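Local coordinates for protein zinc chaperone AztD (Citrobacter koseri, PDB 6CMK) that acts as a periplasmic zinc chaperone, binding zinc ions and passing one directly to the solute-binding protein AztC of the AztABCD transport system, at residues B[81-84]-B[89-92]; B[136-139]-B[144-147]; B[304-307]-B[313-316]; B[322-327]-B[331-336]. All coordinates share one frame; numbering follows the deposited sequence. Where two conformers were deposited one is given.

How the interactions relate
All four contacts are antiparallel hairpins within blades of the beta propeller. Interactions 1 and 2 belong to consecutive blades, with centres 12 Å apart; there Gln136 lies against the apolar face of the first hairpin, its CD 3.6 Å from Val89 CG2. Both lie near the zinc site formed by His126, His169 and His216: the zinc ion is about 10 Å from the side chain of Ile82 and about 8 Å from that of Trp137. Interactions 3 and 4 share one blade on the opposite side of the chain's centre from interactions 1 and 2. Their centres are 9 Å apart, and backbone hydrogen bonds join Ala313 to Ile325 and Val315 to Asn323. Interactions 2 and 4 lie farthest apart, with centres separated by 35 Å.

Interaction 1 of 4, residues B[81-84]-B[89-92]; sequences AIQG and VSTI
Ala81 and Ser90 form the hydrogen-bonded pair of a beta hairpin, the two middle strands of a propeller blade. Ala81 N donates to Ser90 O at 2.9 Å, and Ser90 N returns a bond to Ala81 O at 3.0 Å. One residue on, Ile82 and Val89 form the non-hydrogen-bonded pair, their side chains side by side and pointing the same way, with Ile82 CG1 3.8 Å from Val89 CG1. Branched aliphatics suit this face because Pro124 of the next blade packs on both. The face bearing Ala81 and Ser90 is polar where Gln83 bends back over it. With CG beside its own backbone N (chi1 -60°), the Gln83 chain runs on extended until its amide nitrogen, NE2, has two acceptors nearly in the amide plane: Ser90 OG at 2.9 Å and Ala81 O at 3.1 Å. Alanine is small enough to fit beneath this arm, and serine supplies a short acceptor. The other end of the amide is held as well, since Gln83 OE1 accepts from the backbone N of Lys65 and of Gly66, which fixes the rotation of the group. Back at the pair, Ala81 O takes two donors from opposite faces of its carbonyl plane, Ser90 N and Gln83 NE2.

Interaction 2 of 4, residues B[136-139]-B[144-147]; sequences QWFD and AQIL
Ala144 meets Trp137 and Gln136 near the turn of a beta hairpin, the second and third strands of a propeller blade. Its methyl CB lies 3.6 Å from Gln136 O and 4.1 Å from Trp137 CE3, and so small a side chain fits close beside the indole. That indole is pinned at its far end, where NE1 donates to His168 O. Next comes Gln145, paired with Gln136 by two nearly straight backbone bonds: Gln145 N to Gln136 O at 3.0 Å and Gln136 N to Gln145 O at 2.9 Å. Gln145 turns CG anti to its carbonyl carbon (chi1 -64°) and runs on extended, which carries the amide over to Phe138. The amide and ring planes are 23° apart, and NE2 comes within 3.2 Å of Phe138 CE1. This NE2 also donates to the backbone O of Thr120, so the nitrogen is bonded while the flat amide packs on the ring. The hairpin also reaches the zinc site: Asp139 OD2 bonds ND1 of the zinc ligand His169, a second-shell link that would orient the imidazole. Gln136 folds back at chi2 (66°), and its NE2 donates to Trp137 O at 3.0 Å.

Interaction 3 of 4, residues B[304-307]-B[313-316]; sequences VVDP and AYVF
Tyr314 and Val304 form the hydrogen-bonded pair of a beta hairpin that joins the first two strands of a propeller blade. Tyr314 N donates to Val304 O at 2.8 Å, and Val304 N returns a bond to Tyr314 O. From this pair the tyrosine side chain rises, and a chi1 of -51° leans its ring across toward Asp306 on the partner segment. Its CB stays near Val304 O. Along the ring edge that faces the partner strand, CD2 comes 4.3 Å from Val304 CG2, and CE2 is 3.6 Å from Asp306 CB. At the tip, OH donates to Asp306 OD2 at 2.6 Å. That oxygen lies in the ring plane and receives the hydroxyl on its anti lone pair, while the carboxylate plane is turned 51° from the ring. A tyrosine suits this place: its ring edge packs beside the valine methyl, and its length brings a hydroxyl to an acid just past the end of the first strand. The acid is itself held firmly. Asp306 OD1 accepts from Val308 N in an Asx turn, and OD2 also forms a salt bridge with Arg309 NE, which would favour the ionised form. On the face shared with Val305, the small Ala313 sets its CB close to the first strand's backbone, 3.4 Å from Val304 O and 3.9 Å from Val305 CA.

Interaction 4 of 4, residues B[322-327]-B[331-336]; sequences LNQIDV and EISQSV
Gln324 faces both Ser333 and Gln334 at a classic beta bulge in the hairpin that forms the outer half of a propeller blade. Its N donates to Gln334 O, while its O accepts from Ser333 N at 2.9 Å, so one residue stands opposite two. The helical backbone of Ser333 (psi -27°) lets its side chain and that of Gln334 project on the same face, and both converge on Gln324. The extended Gln324 side chain presents OE1 to Ser333 OG at 2.7 Å and to Gln334 NE2 at 3.1 Å. These donors come from opposite faces of the carbonyl plane, and the two glutamine amides are turned 61° apart. Polar residues suit this face, where Gln334 is partly exposed, while Phe380 packs against Gln324 from a loop. The reverse face is more apolar at one end: Ile325 and Ile332 lie aslant, with CD1 of the former 3.6 Å from CG1 of the latter, and Ile294 of a neighbouring blade rests on both. Leu322 and Val336 pair by two backbone bonds, and near the turn Asp326 N donates to Glu331 O. Asn323 serves two strands, its ND2 reaching Val315 O and Thr317 OG1 on the inner side. On the outer side its OD1 accepts from Ser335 OG at 2.6 Å.

Interaction 1 of 4, residues B[81-84]-B[89-92]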
loop_
_atom_site.group_PDB
_atom_site.type_symbol
_atom_site.label_atom_id
_atom_site.label_comp_id
_atom_site.label_asym_id
_atom_site.label_seq_id
_atom_site.Cartn_x
_atom_site.Cartn_y
_atom_site.Cartn_z
ATOM N N ALA B 81 0.273 5.614 -22.750
ATOM C CA ALA B 81 1.143 6.293 -23.705
ATOM C C ALA B 81 0.293 7.338 -24.422
ATOM O O ALA B 81 -0.486 7.010 -25.326
ATOM C CB ALA B 81 1.769 5.294 -24.674
ATOM N N ILE B 82 0.431 8.586 -23.993
ATOM C CA ILE B 82 -0.379 9.688 -24.491
ATOM C C ILE B 82 0.321 10.259 -25.719
ATOM O O ILE B 82 1.473 10.705 -25.636
ATOM C CB ILE B 82 -0.580 10.763 -23.409
ATOM C CG1 ILE B 82 -1.475 10.264 -22.266
ATOM C CG2 ILE B 82 -1.239 12.002 -24.010
ATOM C CD1 ILE B 82 -0.838 9.300 -21.268
ATOM N N GLN B 83 -0.380 10.262 -26.854
ATOM C CA GLN B 83 0.171 10.678 -28.144
ATOM C C GLN B 83 -0.599 11.902 -28.638
ATOM O O GLN B 83 -1.536 11.796 -29.430
ATOM C CB GLN B 83 0.101 9.515 -29.120
ATOM C CG GLN B 83 0.891 8.301 -28.647
ATOM C CD GLN B 83 0.331 6.993 -29.156
ATOM O OE1 GLN B 83 0.311 6.742 -30.353
ATOM N NE2 GLN B 83 -0.144 6.151 -28.237
ATOM N N GLY B 84 -0.177 13.076 -28.173
ATOM C CA GLY B 84 -0.946 14.286 -28.419
ATOM C C GLY B 84 -1.159 14.566 -29.893
ATOM O O GLY B 84 -2.265 14.919 -30.311
ATOM N N VAL B 89 -4.550 7.680 -27.024
ATOM C CA VAL B 89 -3.813 7.201 -25.862
ATOM C C VAL B 89 -3.829 5.682 -25.940
ATOM O O VAL B 89 -4.902 5.075 -26.042
ATOM C CB VAL B 89 -4.423 7.696 -24.540
ATOM C CG1 VAL B 89 -3.565 7.268 -23.357
ATOM C CG2 VAL B 89 -4.602 9.209 -24.568
ATOM N N SER B 90 -2.646 5.076 -25.936
ATOM C CA SER B 90 -2.503 3.629 -25.950
ATOM C C SER B 90 -2.257 3.145 -24.535
ATOM O O SER B 90 -1.825 3.904 -23.667
ATOM C CB SER B 90 -1.346 3.181 -26.845
ATOM O OG SER B 90 -1.549 3.569 -28.185
ATOM N N THR B 91 -2.529 1.864 -24.315
ATOM C CA THR B 91 -2.459 1.284 -22.984
ATOM C C THR B 91 -1.649 0.003 -23.026
ATOM O O THR B 91 -1.860 -0.851 -23.891
ATOM C CB THR B 91 -3.861 1.022 -22.448
ATOM O OG1 THR B 91 -4.438 -0.090 -23.134
ATOM C CG2 THR B 91 -4.713 2.243 -22.686
ATOM N N ILE B 92 -0.734 -0.129 -22.073
ATOM C CA ILE B 92 0.187 -1.252 -21.976
ATOM C C ILE B 92 -0.042 -1.936 -20.635
ATOM O O ILE B 92 -0.098 -1.270 -19.593
ATOM C CB ILE B 92 1.648 -0.775 -22.101
ATOM C CG1 ILE B 92 1.924 -0.240 -23.507
ATOM C CG2 ILE B 92 2.632 -1.898 -21.760
ATOM C CD1 ILE B 92 3.208 0.587 -23.608
#

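Interaction 2 of 4, residues B[136-139]-B[144-147]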
loop_
_atom_site.group_PDB
_atom_site.type_symbol
_atom_site.label_atom_id
_atom_site.label_comp_id
_atom_site.label_asym_id
_atom_site.label_seq_id
_atom_site.Cartn_x
_atom_site.Cartn_y
_atom_site.Cartn_z
ATOM N N GLN B 136 -8.586 11.003 -18.427
ATOM C CA GLN B 136 -7.760 11.442 -19.542
ATOM C C GLN B 136 -8.355 12.724 -20.115
ATOM O O GLN B 136 -9.526 12.743 -20.515
ATOM C CB GLN B 136 -7.662 10.352 -20.614
ATOM C CG GLN B 136 -6.899 10.773 -21.867
ATOM C CD GLN B 136 -5.438 11.024 -21.560
ATOM O OE1 GLN B 136 -4.742 10.136 -21.066
ATOM N NE2 GLN B 136 -4.970 12.228 -21.837
ATOM N N TRP B 137 -7.555 13.785 -20.140
ATOM C CA TRP B 137 -7.951 15.058 -20.729
ATOM C C TRP B 137 -7.654 15.080 -22.222
ATOM O O TRP B 137 -6.665 14.507 -22.689
ATOM C CB TRP B 137 -7.217 16.210 -20.049
ATOM C CG TRP B 137 -7.803 17.551 -20.347
ATOM C CD1 TRP B 137 -7.483 18.388 -21.380
ATOM C CD2 TRP B 137 -8.815 18.212 -19.590
ATOM N NE1 TRP B 137 -8.248 19.536 -21.312
ATOM C CE2 TRP B 137 -9.073 19.447 -20.219
ATOM C CE3 TRP B 137 -9.536 17.874 -18.438
ATOM C CZ2 TRP B 137 -10.013 20.346 -19.731
ATOM C CZ3 TRP B 137 -10.479 18.773 -17.958
ATOM C CH2 TRP B 137 -10.699 19.997 -18.603
ATOM N N PHE B 138 -8.519 15.765 -22.971
ATOM C CA PHE B 138 -8.305 16.000 -24.398
ATOM C C PHE B 138 -8.427 17.497 -24.647
ATOM O O PHE B 138 -9.514 18.064 -24.506
ATOM C CB PHE B 138 -9.303 15.217 -25.262
ATOM C CG PHE B 138 -9.058 13.736 -25.266
ATOM C CD1 PHE B 138 -9.584 12.940 -24.266
ATOM C CD2 PHE B 138 -8.295 13.146 -26.259
ATOM C CE1 PHE B 138 -9.357 11.578 -24.253
ATOM C CE2 PHE B 138 -8.067 11.786 -26.259
ATOM C CZ PHE B 138 -8.598 10.998 -25.246
ATOM N N ASP B 139 -7.310 18.127 -25.017
ATOM C CA ASP B 139 -7.261 19.573 -25.196
ATOM C C ASP B 139 -8.187 20.066 -26.301
ATOM O O ASP B 139 -8.579 21.239 -26.281
ATOM C CB ASP B 139 -5.834 20.014 -25.513
ATOM C CG ASP B 139 -4.896 19.898 -24.323
ATOM O OD1 ASP B 139 -5.351 19.596 -23.197
ATOM O OD2 ASP B 139 -3.682 20.115 -24.522
ATOM N N ALA B 144 -13.787 15.278 -21.058
ATOM C CA ALA B 144 -12.733 14.382 -20.607
ATOM C C ALA B 144 -13.291 12.970 -20.499
ATOM O O ALA B 144 -14.501 12.770 -20.426
ATOM C CB ALA B 144 -12.169 14.833 -19.256
ATOM N N GLN B 145 -12.395 11.983 -20.496
ATOM C CA GLN B 145 -12.799 10.582 -20.498
ATOM C C GLN B 145 -12.396 9.940 -19.182
ATOM O O GLN B 145 -11.224 9.975 -18.804
ATOM C CB GLN B 145 -12.187 9.844 -21.682
ATOM C CG GLN B 145 -12.698 10.385 -23.006
ATOM C CD GLN B 145 -12.151 9.649 -24.209
ATOM O OE1 GLN B 145 -11.744 8.492 -24.125
ATOM N NE2 GLN B 145 -12.148 10.323 -25.343
ATOM N N ILE B 146 -13.371 9.380 -18.476
ATOM C CA ILE B 146 -13.145 8.740 -17.184
ATOM C C ILE B 146 -13.392 7.246 -17.336
ATOM O O ILE B 146 -14.367 6.823 -17.966
ATOM C CB ILE B 146 -14.039 9.358 -16.085
ATOM C CG1 ILE B 146 -13.495 10.726 -15.653
ATOM C CG2 ILE B 146 -14.080 8.482 -14.839
ATOM C CD1 ILE B 146 -13.756 11.846 -16.628
ATOM N N LEU B 147 -12.509 6.445 -16.749
ATOM C CA LEU B 147 -12.599 4.998 -16.855
ATOM C C LEU B 147 -11.888 4.395 -15.653
ATOM O O LEU B 147 -11.498 5.103 -14.722
ATOM C CB LEU B 147 -12.015 4.506 -18.175
ATOM C CG LEU B 147 -10.584 4.924 -18.496
ATOM C CD1 LEU B 147 -9.980 3.855 -19.361
ATOM C CD2 LEU B 147 -10.535 6.277 -19.208
#

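Interaction 3 of 4, residues B[304-307]-B[313-316]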
loop_
_atom_site.group_PDB
_atom_site.type_symbol
_atom_site.label_atom_id
_atom_site.label_comp_id
_atom_site.label_asym_id
_atom_site.label_seq_id
_atom_site.Cartn_x
_atom_site.Cartn_y
_atom_site.Cartn_z
ATOM N N VAL B 304 11.728 14.223 -10.277
ATOM C CA VAL B 304 10.913 13.077 -9.868
ATOM C C VAL B 304 11.166 12.825 -8.392
ATOM O O VAL B 304 12.206 13.203 -7.846
ATOM C CB VAL B 304 11.218 11.771 -10.651
ATOM C CG1 VAL B 304 11.074 11.939 -12.164
ATOM C CG2 VAL B 304 12.615 11.226 -10.301
ATOM N N VAL B 305 10.216 12.141 -7.740
ATOM C CA VAL B 305 10.418 11.735 -6.357
ATOM C C VAL B 305 11.024 10.335 -6.331
ATOM O O VAL B 305 10.949 9.566 -7.292
ATOM C CB VAL B 305 9.113 11.791 -5.521
ATOM C CG1 VAL B 305 8.455 13.167 -5.633
ATOM C CG2 VAL B 305 8.138 10.676 -5.913
ATOM N N ASP B 306 11.654 10.002 -5.214
ATOM C CA ASP B 306 12.119 8.642 -4.995
ATOM C C ASP B 306 11.004 7.896 -4.276
ATOM O O ASP B 306 10.677 8.250 -3.133
ATOM C CB ASP B 306 13.400 8.622 -4.177
ATOM C CG ASP B 306 14.065 7.245 -4.155
ATOM O OD1 ASP B 306 13.355 6.222 -3.999
ATOM O OD2 ASP B 306 15.309 7.187 -4.271
ATOM N N PRO B 307 10.363 6.912 -4.912
ATOM C CA PRO B 307 9.241 6.218 -4.263
ATOM C C PRO B 307 9.672 5.255 -3.180
ATOM O O PRO B 307 8.856 4.920 -2.312
ATOM C CB PRO B 307 8.578 5.471 -5.427
ATOM C CG PRO B 307 9.681 5.246 -6.408
ATOM C CD PRO B 307 10.613 6.414 -6.275
ATOM N N ALA B 313 14.102 13.334 -3.299
ATOM C CA ALA B 313 13.646 13.534 -4.668
ATOM C C ALA B 313 14.865 13.907 -5.500
ATOM O O ALA B 313 15.946 14.148 -4.968
ATOM C CB ALA B 313 12.575 14.623 -4.775
ATOM N N TYR B 314 14.698 13.940 -6.813
ATOM C CA TYR B 314 15.811 14.248 -7.706
ATOM C C TYR B 314 15.413 15.309 -8.719
ATOM O O TYR B 314 14.306 15.290 -9.246
ATOM C CB TYR B 314 16.293 12.992 -8.448
ATOM C CG TYR B 314 16.556 11.886 -7.482
ATOM C CD1 TYR B 314 17.613 11.969 -6.590
ATOM C CD2 TYR B 314 15.708 10.800 -7.404
ATOM C CE1 TYR B 314 17.821 10.977 -5.664
ATOM C CE2 TYR B 314 15.908 9.809 -6.488
ATOM C CZ TYR B 314 16.968 9.897 -5.628
ATOM O OH TYR B 314 17.158 8.899 -4.700
ATOM N N VAL B 315 16.331 16.239 -8.975
ATOM C CA VAL B 315 16.163 17.253 -10.012
ATOM C C VAL B 315 17.337 17.145 -10.968
ATOM O O VAL B 315 18.492 17.056 -10.533
ATOM C CB VAL B 315 16.087 18.676 -9.433
ATOM C CG1 VAL B 315 15.608 19.653 -10.508
ATOM C CG2 VAL B 315 15.200 18.734 -8.215
ATOM N N PHE B 316 17.045 17.151 -12.261
ATOM C CA PHE B 316 18.081 17.217 -13.281
ATOM C C PHE B 316 18.132 18.638 -13.824
ATOM O O PHE B 316 17.092 19.237 -14.105
ATOM C CB PHE B 316 17.806 16.231 -14.421
ATOM C CG PHE B 316 18.996 15.993 -15.311
ATOM C CD1 PHE B 316 19.205 16.768 -16.432
ATOM C CD2 PHE B 316 19.907 15.000 -15.009
ATOM C CE1 PHE B 316 20.304 16.555 -17.243
ATOM C CE2 PHE B 316 21.005 14.780 -15.812
ATOM C CZ PHE B 316 21.205 15.561 -16.931
#

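Interaction 4 of 4, residues B[322-327]-B[331-336]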
loop_
_atom_site.group_PDB
_atom_site.type_symbol
_atom_site.label_atom_id
_atom_site.label_comp_id
_atom_site.label_asym_id
_atom_site.label_seq_id
_atom_site.Cartn_x
_atom_site.Cartn_y
_atom_site.Cartn_z
ATOM N N LEU B 322 22.698 15.599 -12.065
ATOM C CA LEU B 322 21.588 15.101 -11.270
ATOM C C LEU B 322 21.788 15.588 -9.843
ATOM O O LEU B 322 22.896 15.488 -9.307
ATOM C CB LEU B 322 21.539 13.574 -11.324
ATOM C CG LEU B 322 20.358 12.931 -10.584
ATOM C CD1 LEU B 322 19.040 13.307 -11.225
ATOM C CD2 LEU B 322 20.520 11.429 -10.539
ATOM N N ASN B 323 20.737 16.150 -9.242
ATOM C CA ASN B 323 20.835 16.729 -7.907
ATOM C C ASN B 323 19.893 16.001 -6.960
ATOM O O ASN B 323 18.710 15.827 -7.262
ATOM C CB ASN B 323 20.514 18.225 -7.917
ATOM C CG ASN B 323 21.312 18.989 -8.943
ATOM O OD1 ASN B 323 22.355 19.553 -8.627
ATOM N ND2 ASN B 323 20.817 19.032 -10.180
ATOM N N GLN B 324 20.427 15.578 -5.825
ATOM C CA GLN B 324 19.657 14.903 -4.789
ATOM C C GLN B 324 19.021 15.948 -3.880
ATOM O O GLN B 324 19.720 16.801 -3.322
ATOM C CB GLN B 324 20.577 13.975 -3.998
ATOM C CG GLN B 324 19.887 13.175 -2.917
ATOM C CD GLN B 324 20.885 12.415 -2.064
ATOM O OE1 GLN B 324 21.756 13.009 -1.425
ATOM N NE2 GLN B 324 20.772 11.098 -2.064
ATOM N N ILE B 325 17.699 15.893 -3.741
ATOM C CA ILE B 325 16.965 16.776 -2.841
ATOM C C ILE B 325 16.661 16.023 -1.556
ATOM O O ILE B 325 15.942 15.017 -1.572
ATOM C CB ILE B 325 15.654 17.272 -3.468
ATOM C CG1 ILE B 325 15.913 17.931 -4.818
ATOM C CG2 ILE B 325 14.948 18.218 -2.503
ATOM C CD1 ILE B 325 16.897 19.077 -4.760
ATOM N N ASP B 326 17.164 16.546 -0.441
ATOM C CA ASP B 326 16.778 16.083 0.894
ATOM C C ASP B 326 15.549 16.888 1.288
ATOM O O ASP B 326 15.649 18.065 1.645
ATOM C CB ASP B 326 17.924 16.260 1.881
ATOM C CG ASP B 326 17.583 15.769 3.275
ATOM O OD1 ASP B 326 16.387 15.729 3.640
ATOM O OD2 ASP B 326 18.526 15.419 4.014
ATOM N N VAL B 327 14.383 16.249 1.198
ATOM C CA VAL B 327 13.116 16.959 1.323
ATOM C C VAL B 327 12.911 17.473 2.743
ATOM O O VAL B 327 12.391 18.575 2.950
ATOM C CB VAL B 327 11.963 16.044 0.867
ATOM C CG1 VAL B 327 10.625 16.723 1.039
ATOM C CG2 VAL B 327 12.161 15.660 -0.594
ATOM N N GLU B 331 17.028 21.064 1.120
ATOM C CA GLU B 331 18.246 21.477 0.445
ATOM C C GLU B 331 18.699 20.405 -0.533
ATOM O O GLU B 331 18.296 19.242 -0.449
ATOM C CB GLU B 331 19.354 21.760 1.458
ATOM C CG GLU B 331 19.794 20.523 2.210
ATOM C CD GLU B 331 20.766 20.842 3.327
ATOM O OE1 GLU B 331 20.801 22.009 3.778
ATOM O OE2 GLU B 331 21.496 19.923 3.751
ATOM N N ILE B 332 19.562 20.818 -1.457
ATOM C CA ILE B 332 20.296 19.889 -2.311
ATOM C C ILE B 332 21.425 19.289 -1.488
ATOM O O ILE B 332 22.331 20.008 -1.049
ATOM C CB ILE B 332 20.850 20.599 -3.552
ATOM C CG1 ILE B 332 19.713 21.207 -4.373
ATOM C CG2 ILE B 332 21.675 19.626 -4.400
ATOM C CD1 ILE B 332 20.182 22.049 -5.533
ATOM N N SER B 333 21.389 17.973 -1.292
ATOM C CA SER B 333 22.402 17.325 -0.464
ATOM C C SER B 333 23.638 16.909 -1.252
ATOM O O SER B 333 24.735 16.851 -0.681
ATOM C CB SER B 333 21.799 16.114 0.257
ATOM O OG SER B 333 20.881 15.432 -0.576
ATOM N N GLN B 334 23.505 16.649 -2.549
ATOM C CA GLN B 334 24.674 16.414 -3.387
ATOM C C GLN B 334 24.253 16.430 -4.851
ATOM O O GLN B 334 23.066 16.359 -5.179
ATOM C CB GLN B 334 25.356 15.091 -3.042
ATOM C CG GLN B 334 24.490 13.869 -3.253
ATOM C CD GLN B 334 25.203 12.585 -2.888
ATOM O OE1 GLN B 334 26.366 12.391 -3.229
ATOM N NE2 GLN B 334 24.508 11.699 -2.192
ATOM N N SER B 335 25.260 16.506 -5.724
ATOM C CA SER B 335 25.079 16.572 -7.169
ATOM C C SER B 335 26.140 15.715 -7.842
ATOM O O SER B 335 27.244 15.551 -7.318
ATOM C CB SER B 335 25.186 18.013 -7.686
ATOM O OG SER B 335 24.269 18.862 -7.021
ATOM N N VAL B 336 25.807 15.181 -9.014
ATOM C CA VAL B 336 26.738 14.378 -9.799
ATOM C C VAL B 336 26.486 14.642 -11.279
ATOM O O VAL B 336 25.336 14.742 -11.716
ATOM C CB VAL B 336 26.608 12.872 -9.471
ATOM C CG1 VAL B 336 25.271 12.308 -9.950
ATOM C CG2 VAL B 336 27.761 12.086 -10.079
#